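Local coordinates for protein uncharacterized metal-dependent hydrolase (Pyrococcus furiosus, PDB 3ICJ) that is not yet characterised biochemically but holds two zinc ions at its metal site and probably hydrolyses carbon-nitrogen bonds other than peptide bonds, at residues 92-96 against 483-487; 129-135 against 158-163; 151-157 against 174-180; 463-467 against 499-503. All blocks are in the same frame, centred on the assembly; numbering follows the deposited sequence.

In the fold
The four contacts fall into two pairs at far-separated parts of the molecule. Interactions 2 and 3, with centres about 11 Å apart, share the six-stranded sheet that includes strands 137-142, 163-167 and 172-175, and they touch through N176, whose amide meets backbone atoms of R161 and V163. Interactions 1 and 4, about 12 Å apart, meet where helix 463-477 packs on strand 92-102, M94 lying against L467. Centres of different pairs lie 44 to 50 Å apart. Along the chain the segments alternate within each pair. Interactions 1 and 4 bring the C-terminal part back onto the early strands, while 2 and 3 join loops around the six-stranded sheet, all away from the zinc site.

Interaction 1. Residues 92-96 against 483-487; sequences FVMPA and LGKLE
P95 and L486 meet where strand 92-102, which runs on to the zinc ligand H101, is crossed by the loop between helix 463-477 and strand 494-497. No hydrogen bond joins the two segments; the contact is apolar packing. L486 points at the strand with CG anti to its own carbonyl carbon (chi1 -64°), which lays CD1 against the backbone, 3.7 Å from the N of P95. The same methyl meets V93 CG1 at 4.0 Å, the two side chains crossing at about a right angle.

Strand 92-102 pairs in parallel with strand 44-49 and antiparallel with strand 494-497, so an early and a late part of the chain share one sheet, as in amidohydrolases whose metal-bearing barrel is joined to a smaller β domain. Y494 of the late strand touches both V93 and L486.

The P95 ring rests against the loop backbone. Its CG lies 4.0 Å from L486 CG and 3.9 Å from K485 CA, while its CB sits 3.4 Å from G484 O, a van der Waals approach. G484 has a positive phi (105°), a conformation readily taken by glycine. K485 turns away from the strand and hydrogen-bonds through NZ to S48 OG, whereas M94 projects from the strand onto L467 and T471 of helix 463-477.

Interaction 2. Residues 129-135 against 158-163; sequences VKKGRGR and VIDRPV
R161 leaves its backbone with CG between the N and the carbonyl carbon (chi1 68°), and a bend at chi3 (126°) delivers its guanidinium to the carbonyls of the loop after helix 122-130. In the conformer described here, one of two deposited for R161, the grip on G132 O is end-on: NH2 at 2.7 Å and NH1 at 3.0 Å both donate to this one oxygen. The NH1 donor approaches nearly along the C=O axis, while NH2 stands above the carbonyl plane. NH2 also donates to G134 O at 2.6 Å. Both acceptors lie in the guanidinium plane, so in this conformer the three bonds would hold the group's rotation and link the carbonyls of G132 and G134; the second copy leaves open how constantly. With several carbonyl oxygens around it, the arginine's positive charge is probably favoured here.

Beside the polar grip, V129, K130, I159 and V163 make an apolar contact. V129 has CG1 anti to its backbone N, where it touches I159 CD1 at 3.7 Å and V163 CG2 at 3.8 Å, the two valines tip to tip. The side chain of K130 contributes its aliphatic part, CG lying 3.8 Å from I159 CG1. At the other end of the loop R135 O packs 3.4 Å from P162 CD, and R135 NH2 forms a salt bridge with D219 OD2.

Helix 122-130 connects the parallel strands 114-115 and 137-142 in a β-α-β crossover, and V129, I159, R161 and V163 all pack on I137 of the second strand. A backbone hydrogen bond joins P162 and I137, and P162 also touches M179 and L182 of helix 177-183.

Interaction 3. Residues 151-157 against 174-180; sequences PTREDLD and VMNSKMI
S177 joins R153 and D157 through polar bonds that centre on its hydroxyl. R153 has CG anti to its backbone N (chi1 177°) and an extended chain as far as NE, which donates to S177 OG at a modelled 2.5 Å, shorter than usual, so the exact length is doubtful. The bond is nearly straight, at 174°, and the oxygen lies in the guanidinium plane. S177 OG in turn donates to D157 OD2 at 2.8 Å, and S177 N reaches D157 OD1 at 2.9 Å. Each carboxylate oxygen uses its syn lone pair, so the acid holds the serine by backbone and side chain together. A water donates to D157 OD1 and accepts from K178 N, extending the acid's hold to the next amide. The far end of R153 is occupied too, NH1 bonding to E193 O.

The amide of N176 forms a second polar group. ND2 donates to L156 O at 3.3 Å from above the carbonyl plane and also reaches R161 O; OD1 accepts from M179 N at 3.2 Å and from V163 N.

A methyl over a flat cation comes next: I180 CD1 lies over one face of the R153 guanidinium, offset toward its rim and 3.5 Å from CZ. The apolar contacts belong to V174, whose CG1 packs against both P151 CG and L156 CD1, each at 3.8 Å.

With N176 at the N-cap of helix 177-183 and D157 bonded to the amide that follows, the arrangement is a helix N-terminus capped by its own asparagine and met by an acid from another segment, just beyond the end of strand 172-175.

Interaction 4. Residues 463-467 against 499-503; sequences REEAL and RDPLK
R463 and L502 bring together the first turn of helix 463-477 and a type I β turn running from D500 to K503, their CA atoms 6.6 Å apart. An Asx turn overlaps its start: D500 OD2 accepts from L502 N at 3.0 Å, met from above the carboxylate plane, and the same oxygen has a second partner in Y46 OH.

R463, CG anti to its N (chi1 -162°) and extended to NE, reaches over to the turn, where NE donates to P501 O at 2.8 Å. That bond is bent, 133° at the hydrogen, and NH1 adds a weak one to the same oxygen. L467 CD1 packs 3.7 Å from L502 CD2, and the aliphatic CG of E464, in the conformer described, one of two, lies 3.8 Å from that methyl. R499 NH2, buried with no polar partner in the model, stands 4.0 Å from R463 NH1, a close approach of like charges, which W443 may ease through its cation-pi contact with R499.

Around this joint R463 and L467 pack on I446 of helix 442-451, P501 on F92 and M94 of strand 92-102, and L502 on Y46 and V52 of strands 44-49 and 52-55.

Interaction 1. Residues 92-96 against 483-487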
loop_
_atom_site.group_PDB
_atom_site.type_symbol
_atom_site.label_atom_id
_atom_site.label_comp_id
_atom_site.label_asym_id
_atom_site.label_seq_id
_atom_site.Cartn_x
_atom_site.Cartn_y
_atom_site.Cartn_z
ATOM N N PHE A 92 10.257 0.907 25.647
ATOM C CA PHE A 92 10.961 1.343 24.439
ATOM C C PHE A 92 10.091 2.226 23.541
ATOM O O PHE A 92 8.891 2.002 23.417
ATOM C CB PHE A 92 11.501 0.135 23.666
ATOM C CG PHE A 92 12.506 -0.686 24.451
ATOM C CD1 PHE A 92 13.874 -0.470 24.292
ATOM C CD2 PHE A 92 12.087 -1.657 25.357
ATOM C CE1 PHE A 92 14.809 -1.206 25.038
ATOM C CE2 PHE A 92 13.010 -2.402 26.092
ATOM C CZ PHE A 92 14.372 -2.175 25.928
ATOM N N VAL A 93 10.698 3.252 22.951
ATOM C CA VAL A 93 10.020 4.098 21.966
ATOM C C VAL A 93 10.766 3.966 20.621
ATOM O O VAL A 93 11.980 3.771 20.601
ATOM C CB VAL A 93 9.951 5.572 22.436
ATOM C CG1 VAL A 93 9.260 6.464 21.417
ATOM C CG2 VAL A 93 9.226 5.696 23.791
ATOM N N MET A 94 10.037 4.063 19.510
ATOM C CA MET A 94 10.663 4.122 18.164
ATOM C C MET A 94 9.805 4.979 17.214
ATOM O O MET A 94 8.605 5.167 17.478
ATOM C CB MET A 94 10.885 2.685 17.608
ATOM C CG MET A 94 9.606 1.887 17.186
ATOM S SD MET A 94 9.936 0.335 16.259
ATOM C CE MET A 94 10.037 0.981 14.584
ATOM N N PRO A 95 10.396 5.494 16.102
ATOM C CA PRO A 95 9.567 6.186 15.113
ATOM C C PRO A 95 8.469 5.243 14.629
ATOM O O PRO A 95 8.711 4.023 14.484
ATOM C CB PRO A 95 10.557 6.491 13.972
ATOM C CG PRO A 95 11.911 6.479 14.639
ATOM C CD PRO A 95 11.803 5.385 15.657
ATOM N N ALA A 96 7.263 5.784 14.443
ATOM C CA ALA A 96 6.157 4.992 13.950
ATOM C C ALA A 96 6.438 4.498 12.528
ATOM O O ALA A 96 7.239 5.095 11.789
ATOM C CB ALA A 96 4.845 5.780 14.012
ATOM N N LEU A 483 9.694 13.182 8.543
ATOM C CA LEU A 483 9.176 11.946 9.137
ATOM C C LEU A 483 10.219 10.828 9.126
ATOM O O LEU A 483 11.134 10.846 8.306
ATOM C CB LEU A 483 7.886 11.481 8.419
ATOM C CG LEU A 483 6.629 12.279 8.776
ATOM C CD1 LEU A 483 5.554 12.156 7.725
ATOM C CD2 LEU A 483 6.090 11.916 10.164
ATOM N N GLY A 484 10.054 9.857 10.023
ATOM C CA GLY A 484 10.844 8.619 10.025
ATOM C C GLY A 484 11.920 8.489 11.089
ATOM O O GLY A 484 12.467 7.402 11.288
ATOM N N LYS A 485 12.238 9.607 11.744
ATOM C CA LYS A 485 13.218 9.684 12.832
ATOM C C LYS A 485 12.591 10.466 13.981
ATOM O O LYS A 485 11.564 11.128 13.795
ATOM C CB LYS A 485 14.501 10.404 12.365
ATOM C CG LYS A 485 15.347 9.645 11.326
ATOM C CD LYS A 485 16.722 10.337 11.146
ATOM C CE LYS A 485 17.474 9.822 9.914
ATOM N NZ LYS A 485 17.994 8.408 10.067
ATOM N N LEU A 486 13.184 10.373 15.171
ATOM C CA LEU A 486 12.761 11.189 16.315
ATOM C C LEU A 486 13.858 12.154 16.802
ATOM O O LEU A 486 13.993 12.417 18.000
ATOM C CB LEU A 486 12.227 10.312 17.457
ATOM C CG LEU A 486 10.954 9.493 17.159
ATOM C CD1 LEU A 486 10.665 8.453 18.270
ATOM C CD2 LEU A 486 9.761 10.421 16.962
ATOM N N GLU A 487 14.625 12.695 15.866
ATOM C CA GLU A 487 15.596 13.760 16.181
ATOM C C GLU A 487 14.852 15.093 16.279
ATOM O O GLU A 487 13.688 15.168 15.899
ATOM C CB GLU A 487 16.662 13.854 15.086
ATOM C CG GLU A 487 17.023 12.531 14.405
ATOM C CD GLU A 487 18.378 11.985 14.817
ATOM O OE1 GLU A 487 18.724 12.068 16.026
ATOM O OE2 GLU A 487 19.090 11.469 13.920
#

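Interaction 2. Residues 129-135 against 158-163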
loop_
_atom_site.group_PDB
_atom_site.type_symbol
_atom_site.label_atom_id
_atom_site.label_comp_id
_atom_site.label_asym_id
_atom_site.label_seq_id
_atom_site.Cartn_x
_atom_site.Cartn_y
_atom_site.Cartn_z
ATOM N N VAL A 129 -23.893 -14.321 4.743
ATOM C CA VAL A 129 -24.155 -13.149 3.905
ATOM C C VAL A 129 -25.233 -12.259 4.543
ATOM O O VAL A 129 -25.059 -11.040 4.626
ATOM C CB VAL A 129 -24.506 -13.531 2.428
ATOM C CG1 VAL A 129 -24.778 -12.300 1.585
ATOM C CG2 VAL A 129 -23.376 -14.287 1.792
ATOM N N LYS A 130 -26.309 -12.876 5.036
ATOM C CA LYS A 130 -27.397 -12.150 5.709
ATOM C C LYS A 130 -26.931 -11.355 6.928
ATOM O O LYS A 130 -27.542 -10.343 7.269
ATOM C CB LYS A 130 -28.530 -13.099 6.119
ATOM C CG LYS A 130 -29.600 -13.324 5.059
ATOM C CD LYS A 130 -30.610 -14.360 5.542
ATOM C CE LYS A 130 -31.645 -14.689 4.472
ATOM N NZ LYS A 130 -32.539 -15.815 4.886
ATOM N N LYS A 131 -25.851 -11.810 7.571
ATOM C CA LYS A 131 -25.275 -11.124 8.738
ATOM C C LYS A 131 -24.354 -9.946 8.388
ATOM O O LYS A 131 -23.705 -9.395 9.275
ATOM C CB LYS A 131 -24.524 -12.110 9.643
ATOM C CG LYS A 131 -25.402 -13.013 10.473
ATOM C CD LYS A 131 -24.568 -13.749 11.516
ATOM C CE LYS A 131 -25.423 -14.291 12.649
ATOM N NZ LYS A 131 -26.229 -15.464 12.210
ATOM N N GLY A 132 -24.293 -9.565 7.109
ATOM C CA GLY A 132 -23.540 -8.370 6.674
ATOM C C GLY A 132 -24.360 -7.095 6.831
ATOM O O GLY A 132 -25.567 -7.092 6.570
ATOM N N ARG A 133 -23.713 -6.006 7.233
ATOM C CA ARG A 133 -24.425 -4.763 7.533
ATOM C C ARG A 133 -24.815 -3.991 6.271
ATOM O O ARG A 133 -25.972 -3.604 6.099
ATOM C CB ARG A 133 -23.587 -3.875 8.455
ATOM C CG ARG A 133 -24.193 -3.665 9.833
ATOM C CD ARG A 133 -25.306 -4.666 10.105
ATOM N NE ARG A 133 -24.812 -5.862 10.782
ATOM C CZ ARG A 133 -24.062 -5.844 11.879
ATOM N NH1 ARG A 133 -23.715 -4.688 12.428
ATOM N NH2 ARG A 133 -23.658 -6.981 12.427
ATOM N N GLY A 134 -23.840 -3.774 5.396
ATOM C CA GLY A 134 -23.943 -2.795 4.302
ATOM C C GLY A 134 -25.265 -2.736 3.531
ATOM O O GLY A 134 -25.998 -3.736 3.435
ATOM N N ARG A 135 -25.567 -1.559 2.972
ATOM C CA ARG A 135 -26.698 -1.402 2.036
ATOM C C ARG A 135 -26.455 -2.304 0.825
ATOM O O ARG A 135 -27.406 -2.802 0.214
ATOM C CB ARG A 135 -26.919 0.067 1.622
ATOM C CG ARG A 135 -25.644 0.841 1.325
ATOM C CD ARG A 135 -25.877 2.299 0.907
ATOM N NE ARG A 135 -24.821 2.708 -0.019
ATOM C CZ ARG A 135 -24.844 2.486 -1.337
ATOM N NH1 ARG A 135 -25.876 1.879 -1.910
ATOM N NH2 ARG A 135 -23.835 2.872 -2.096
ATOM N N VAL A 158 -32.790 -14.685 -2.178
ATOM C CA VAL A 158 -33.521 -14.680 -0.896
ATOM C C VAL A 158 -33.144 -13.474 -0.002
ATOM O O VAL A 158 -33.907 -13.088 0.882
ATOM C CB VAL A 158 -33.415 -16.039 -0.105
ATOM C CG1 VAL A 158 -33.950 -17.216 -0.932
ATOM C CG2 VAL A 158 -31.995 -16.294 0.381
ATOM N N ILE A 159 -31.977 -12.884 -0.257
ATOM C CA ILE A 159 -31.479 -11.689 0.449
ATOM C C ILE A 159 -31.975 -10.422 -0.264
ATOM O O ILE A 159 -31.742 -10.253 -1.464
ATOM C CB ILE A 159 -29.928 -11.711 0.502
ATOM C CG1 ILE A 159 -29.455 -12.971 1.236
ATOM C CG2 ILE A 159 -29.369 -10.440 1.156
ATOM C CD1 ILE A 159 -28.166 -13.524 0.721
ATOM N N ASP A 160 -32.639 -9.523 0.465
ATOM C CA ASP A 160 -33.315 -8.385 -0.190
ATOM C C ASP A 160 -32.459 -7.112 -0.416
ATOM O O ASP A 160 -32.994 -6.000 -0.550
ATOM C CB ASP A 160 -34.670 -8.074 0.477
ATOM C CG ASP A 160 -34.529 -7.471 1.870
ATOM O OD1 ASP A 160 -33.407 -7.448 2.435
ATOM O OD2 ASP A 160 -35.563 -7.010 2.405
ATOM N N ARG A 161 -31.145 -7.253 -0.383
ATOM C CA ARG A 161 -30.297 -6.184 -0.865
ATOM C C ARG A 161 -29.178 -6.642 -1.778
ATOM O O ARG A 161 -28.946 -7.838 -1.839
ATOM C CB ARG A 161 -29.760 -5.349 0.292
ATOM C CG ARG A 161 -28.774 -6.041 1.190
ATOM C CD ARG A 161 -28.711 -5.321 2.529
ATOM N NE ARG A 161 -28.943 -6.233 3.635
ATOM C CZ ARG A 161 -28.095 -6.419 4.636
ATOM N NH1 ARG A 161 -28.382 -7.282 5.597
ATOM N NH2 ARG A 161 -26.970 -5.742 4.684
ATOM N N PRO A 162 -28.503 -5.730 -2.466
ATOM C CA PRO A 162 -27.470 -6.180 -3.418
ATOM C C PRO A 162 -26.351 -6.956 -2.740
ATOM O O PRO A 162 -25.953 -6.638 -1.621
ATOM C CB PRO A 162 -26.924 -4.878 -4.016
ATOM C CG PRO A 162 -28.035 -3.919 -3.873
ATOM C CD PRO A 162 -28.721 -4.272 -2.583
ATOM N N VAL A 163 -25.894 -7.997 -3.422
ATOM C CA VAL A 163 -24.918 -8.931 -2.886
ATOM C C VAL A 163 -23.877 -9.172 -3.975
ATOM O O VAL A 163 -24.232 -9.338 -5.139
ATOM C CB VAL A 163 -25.622 -10.252 -2.452
ATOM C CG1 VAL A 163 -24.658 -11.395 -2.389
ATOM C CG2 VAL A 163 -26.325 -10.077 -1.085
#

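Interaction 3. Residues 151-157 against 174-180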
loop_
_atom_site.group_PDB
_atom_site.type_symbol
_atom_site.label_atom_id
_atom_site.label_comp_id
_atom_site.label_asym_id
_atom_site.label_seq_id
_atom_site.Cartn_x
_atom_site.Cartn_y
_atom_site.Cartn_z
ATOM N N PRO A 151 -22.614 -21.518 -6.147
ATOM C CA PRO A 151 -23.654 -20.573 -5.734
ATOM C C PRO A 151 -24.194 -19.850 -6.966
ATOM O O PRO A 151 -23.465 -19.659 -7.952
ATOM C CB PRO A 151 -22.913 -19.608 -4.801
ATOM C CG PRO A 151 -21.475 -19.627 -5.279
ATOM C CD PRO A 151 -21.251 -20.995 -5.919
ATOM N N THR A 152 -25.472 -19.499 -6.950
ATOM C CA THR A 152 -26.049 -18.794 -8.079
ATOM C C THR A 152 -26.897 -17.633 -7.622
ATOM O O THR A 152 -27.270 -17.528 -6.438
ATOM C CB THR A 152 -26.961 -19.699 -8.973
ATOM O OG1 THR A 152 -28.095 -20.137 -8.212
ATOM C CG2 THR A 152 -26.214 -20.887 -9.563
ATOM N N ARG A 153 -27.230 -16.796 -8.602
ATOM C CA ARG A 153 -28.166 -15.682 -8.495
ATOM C C ARG A 153 -29.451 -16.037 -7.746
ATOM O O ARG A 153 -29.905 -15.268 -6.893
ATOM C CB ARG A 153 -28.487 -15.204 -9.919
ATOM C CG ARG A 153 -29.480 -14.101 -10.047
ATOM C CD ARG A 153 -30.068 -14.081 -11.464
ATOM N NE ARG A 153 -30.809 -12.839 -11.678
ATOM C CZ ARG A 153 -30.867 -12.152 -12.820
ATOM N NH1 ARG A 153 -30.210 -12.567 -13.900
ATOM N NH2 ARG A 153 -31.571 -11.024 -12.872
ATOM N N GLU A 154 -30.016 -17.200 -8.068
ATOM C CA GLU A 154 -31.244 -17.700 -7.453
ATOM C C GLU A 154 -31.106 -18.020 -5.945
ATOM O O GLU A 154 -32.013 -17.714 -5.163
ATOM C CB GLU A 154 -31.777 -18.904 -8.249
ATOM C CG GLU A 154 -32.794 -19.758 -7.508
ATOM C CD GLU A 154 -33.785 -20.425 -8.425
ATOM O OE1 GLU A 154 -33.564 -20.419 -9.662
ATOM O OE2 GLU A 154 -34.789 -20.953 -7.901
ATOM N N ASP A 155 -29.978 -18.604 -5.539
ATOM C CA ASP A 155 -29.696 -18.853 -4.108
ATOM C C ASP A 155 -29.625 -17.549 -3.311
ATOM O O ASP A 155 -30.080 -17.478 -2.167
ATOM C CB ASP A 155 -28.372 -19.609 -3.934
ATOM C CG ASP A 155 -28.365 -20.953 -4.645
ATOM O OD1 ASP A 155 -29.228 -21.794 -4.336
ATOM O OD2 ASP A 155 -27.491 -21.178 -5.512
ATOM N N LEU A 156 -29.057 -16.517 -3.931
ATOM C CA LEU A 156 -28.811 -15.251 -3.246
ATOM C C LEU A 156 -29.968 -14.263 -3.384
ATOM O O LEU A 156 -29.970 -13.207 -2.736
ATOM C CB LEU A 156 -27.508 -14.621 -3.744
ATOM C CG LEU A 156 -26.261 -15.506 -3.746
ATOM C CD1 LEU A 156 -25.152 -14.808 -4.496
ATOM C CD2 LEU A 156 -25.825 -15.841 -2.328
ATOM N N ASP A 157 -30.953 -14.606 -4.217
ATOM C CA ASP A 157 -32.151 -13.775 -4.366
ATOM C C ASP A 157 -33.068 -13.802 -3.143
ATOM O O ASP A 157 -34.019 -13.023 -3.081
ATOM C CB ASP A 157 -32.937 -14.143 -5.630
ATOM C CG ASP A 157 -32.453 -13.399 -6.864
ATOM O OD1 ASP A 157 -31.615 -12.482 -6.733
ATOM O OD2 ASP A 157 -32.917 -13.741 -7.971
ATOM N N VAL A 174 -19.941 -14.180 -7.755
ATOM C CA VAL A 174 -21.380 -14.414 -7.916
ATOM C C VAL A 174 -22.148 -13.234 -7.323
ATOM O O VAL A 174 -21.718 -12.638 -6.324
ATOM C CB VAL A 174 -21.843 -15.804 -7.332
ATOM C CG1 VAL A 174 -21.739 -15.844 -5.796
ATOM C CG2 VAL A 174 -23.268 -16.179 -7.805
ATOM N N MET A 175 -23.271 -12.886 -7.954
ATOM C CA MET A 175 -24.116 -11.787 -7.481
ATOM C C MET A 175 -25.607 -12.158 -7.542
ATOM O O MET A 175 -25.989 -13.105 -8.242
ATOM C CB MET A 175 -23.794 -10.475 -8.245
ATOM C CG MET A 175 -24.145 -10.470 -9.744
ATOM S SD MET A 175 -23.441 -9.058 -10.659
ATOM C CE MET A 175 -21.810 -9.670 -10.970
ATOM N N ASN A 176 -26.449 -11.443 -6.795
ATOM C CA ASN A 176 -27.896 -11.651 -6.953
ATOM C C ASN A 176 -28.485 -10.699 -8.005
ATOM O O ASN A 176 -27.734 -9.932 -8.633
ATOM C CB ASN A 176 -28.643 -11.614 -5.611
ATOM C CG ASN A 176 -28.622 -10.257 -4.957
ATOM O OD1 ASN A 176 -28.084 -9.284 -5.503
ATOM N ND2 ASN A 176 -29.213 -10.180 -3.769
ATOM N N SER A 177 -29.806 -10.768 -8.201
ATOM C CA SER A 177 -30.505 -9.979 -9.226
ATOM C C SER A 177 -30.434 -8.472 -9.020
ATOM O O SER A 177 -30.230 -7.730 -9.989
ATOM C CB SER A 177 -31.969 -10.416 -9.358
ATOM O OG SER A 177 -32.036 -11.768 -9.781
ATOM N N LYS A 178 -30.582 -8.037 -7.767
ATOM C CA LYS A 178 -30.482 -6.619 -7.393
ATOM C C LYS A 178 -29.141 -6.021 -7.816
ATOM O O LYS A 178 -29.091 -4.936 -8.401
ATOM C CB LYS A 178 -30.679 -6.434 -5.884
ATOM C CG LYS A 178 -32.134 -6.376 -5.459
ATOM C CD LYS A 178 -32.261 -5.868 -4.046
ATOM C CE LYS A 178 -33.642 -5.269 -3.796
ATOM N NZ LYS A 178 -34.680 -6.317 -3.632
ATOM N N MET A 179 -28.069 -6.758 -7.544
ATOM C CA MET A 179 -26.730 -6.359 -7.934
ATOM C C MET A 179 -26.571 -6.344 -9.468
ATOM O O MET A 179 -25.996 -5.407 -10.016
ATOM C CB MET A 179 -25.700 -7.279 -7.266
ATOM C CG MET A 179 -24.257 -6.786 -7.317
ATOM S SD MET A 179 -23.922 -5.317 -6.306
ATOM C CE MET A 179 -23.103 -4.461 -7.609
ATOM N N ILE A 180 -27.095 -7.364 -10.150
ATOM C CA ILE A 180 -27.083 -7.433 -11.625
ATOM C C ILE A 180 -27.757 -6.190 -12.237
ATOM O O ILE A 180 -27.231 -5.594 -13.193
ATOM C CB ILE A 180 -27.786 -8.737 -12.148
ATOM C CG1 ILE A 180 -26.881 -9.948 -11.933
ATOM C CG2 ILE A 180 -28.125 -8.644 -13.635
ATOM C CD1 ILE A 180 -27.600 -11.269 -11.909
HETATM O O HOH W 1 -31.851 -9.769 -6.025
#

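Interaction 4. Residues 463-467 against 499-503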
loop_
_atom_site.group_PDB
_atom_site.type_symbol
_atom_site.label_atom_id
_atom_site.label_comp_id
_atom_site.label_asym_id
_atom_site.label_seq_id
_atom_site.Cartn_x
_atom_site.Cartn_y
_atom_site.Cartn_z
ATOM N N ARG A 463 18.054 -6.670 10.940
ATOM C CA ARG A 463 16.877 -6.131 11.648
ATOM C C ARG A 463 16.882 -4.592 11.735
ATOM O O ARG A 463 15.841 -3.958 11.520
ATOM C CB ARG A 463 16.701 -6.775 13.023
ATOM C CG ARG A 463 15.291 -6.583 13.586
ATOM C CD ARG A 463 14.986 -7.651 14.614
ATOM N NE ARG A 463 13.908 -7.224 15.499
ATOM C CZ ARG A 463 12.617 -7.466 15.293
ATOM N NH1 ARG A 463 11.712 -7.025 16.160
ATOM N NH2 ARG A 463 12.232 -8.160 14.230
ATOM N N GLU A 464 18.058 -4.015 12.005
ATOM C CA GLU A 464 18.268 -2.554 12.031
ATOM C C GLU A 464 17.896 -1.907 10.701
ATOM O O GLU A 464 17.215 -0.884 10.660
ATOM C CB GLU A 464 19.739 -2.215 12.303
ATOM C CG GLU A 464 20.289 -2.635 13.653
ATOM C CD GLU A 464 21.782 -2.385 13.748
ATOM O OE1 GLU A 464 22.360 -1.892 12.757
ATOM O OE2 GLU A 464 22.376 -2.668 14.808
ATOM N N GLU A 465 18.373 -2.513 9.607
ATOM C CA GLU A 465 18.142 -1.975 8.275
ATOM C C GLU A 465 16.659 -2.038 7.949
ATOM O O GLU A 465 16.115 -1.075 7.432
ATOM C CB GLU A 465 18.950 -2.724 7.203
ATOM C CG GLU A 465 20.463 -2.444 7.218
ATOM C CD GLU A 465 21.256 -3.393 6.302
ATOM O OE1 GLU A 465 21.020 -4.623 6.334
ATOM O OE2 GLU A 465 22.130 -2.913 5.553
ATOM N N ALA A 466 16.012 -3.171 8.255
ATOM C CA ALA A 466 14.574 -3.346 7.980
ATOM C C ALA A 466 13.722 -2.306 8.713
ATOM O O ALA A 466 12.779 -1.759 8.139
ATOM C CB ALA A 466 14.115 -4.762 8.326
ATOM N N LEU A 467 14.071 -2.023 9.968
ATOM C CA LEU A 467 13.383 -0.976 10.735
ATOM C C LEU A 467 13.647 0.423 10.155
ATOM O O LEU A 467 12.720 1.228 10.024
ATOM C CB LEU A 467 13.762 -1.057 12.212
ATOM C CG LEU A 467 13.194 -2.297 12.933
ATOM C CD1 LEU A 467 13.983 -2.618 14.179
ATOM C CD2 LEU A 467 11.727 -2.163 13.258
ATOM N N ARG A 499 8.830 -4.545 24.620
ATOM C CA ARG A 499 10.102 -5.218 24.320
ATOM C C ARG A 499 10.988 -4.365 23.405
ATOM O O ARG A 499 10.486 -3.521 22.663
ATOM C CB ARG A 499 9.847 -6.586 23.660
ATOM C CG ARG A 499 8.901 -6.518 22.459
ATOM C CD ARG A 499 9.137 -7.595 21.400
ATOM N NE ARG A 499 8.135 -7.530 20.326
ATOM C CZ ARG A 499 8.198 -6.728 19.260
ATOM N NH1 ARG A 499 7.227 -6.757 18.354
ATOM N NH2 ARG A 499 9.221 -5.898 19.093
ATOM N N ASP A 500 12.302 -4.591 23.472
ATOM C CA ASP A 500 13.266 -3.974 22.554
ATOM C C ASP A 500 12.971 -4.397 21.118
ATOM O O ASP A 500 12.987 -5.594 20.816
ATOM C CB ASP A 500 14.697 -4.394 22.907
ATOM C CG ASP A 500 15.758 -3.486 22.292
ATOM O OD1 ASP A 500 16.889 -3.493 22.808
ATOM O OD2 ASP A 500 15.483 -2.762 21.309
ATOM N N PRO A 501 12.715 -3.412 20.228
ATOM C CA PRO A 501 12.509 -3.750 18.824
ATOM C C PRO A 501 13.758 -4.290 18.113
ATOM O O PRO A 501 13.617 -4.872 17.049
ATOM C CB PRO A 501 12.029 -2.423 18.199
ATOM C CG PRO A 501 12.535 -1.345 19.112
ATOM C CD PRO A 501 12.470 -1.973 20.489
ATOM N N LEU A 502 14.952 -4.127 18.692
ATOM C CA LEU A 502 16.177 -4.688 18.099
ATOM C C LEU A 502 16.534 -6.129 18.521
ATOM O O LEU A 502 17.461 -6.724 17.961
ATOM C CB LEU A 502 17.374 -3.748 18.289
ATOM C CG LEU A 502 17.430 -2.557 17.320
ATOM C CD1 LEU A 502 18.753 -1.825 17.440
ATOM C CD2 LEU A 502 17.239 -3.010 15.895
ATOM N N LYS A 503 15.791 -6.688 19.478
ATOM C CA LYS A 503 16.041 -8.051 19.993
ATOM C C LYS A 503 15.431 -9.193 19.164
ATOM O O LYS A 503 14.380 -9.047 18.536
ATOM C CB LYS A 503 15.589 -8.156 21.453
ATOM C CG LYS A 503 16.699 -8.466 22.463
ATOM C CD LYS A 503 17.937 -7.578 22.325
ATOM C CE LYS A 503 19.126 -8.228 23.034
ATOM N NZ LYS A 503 20.414 -7.506 22.822
#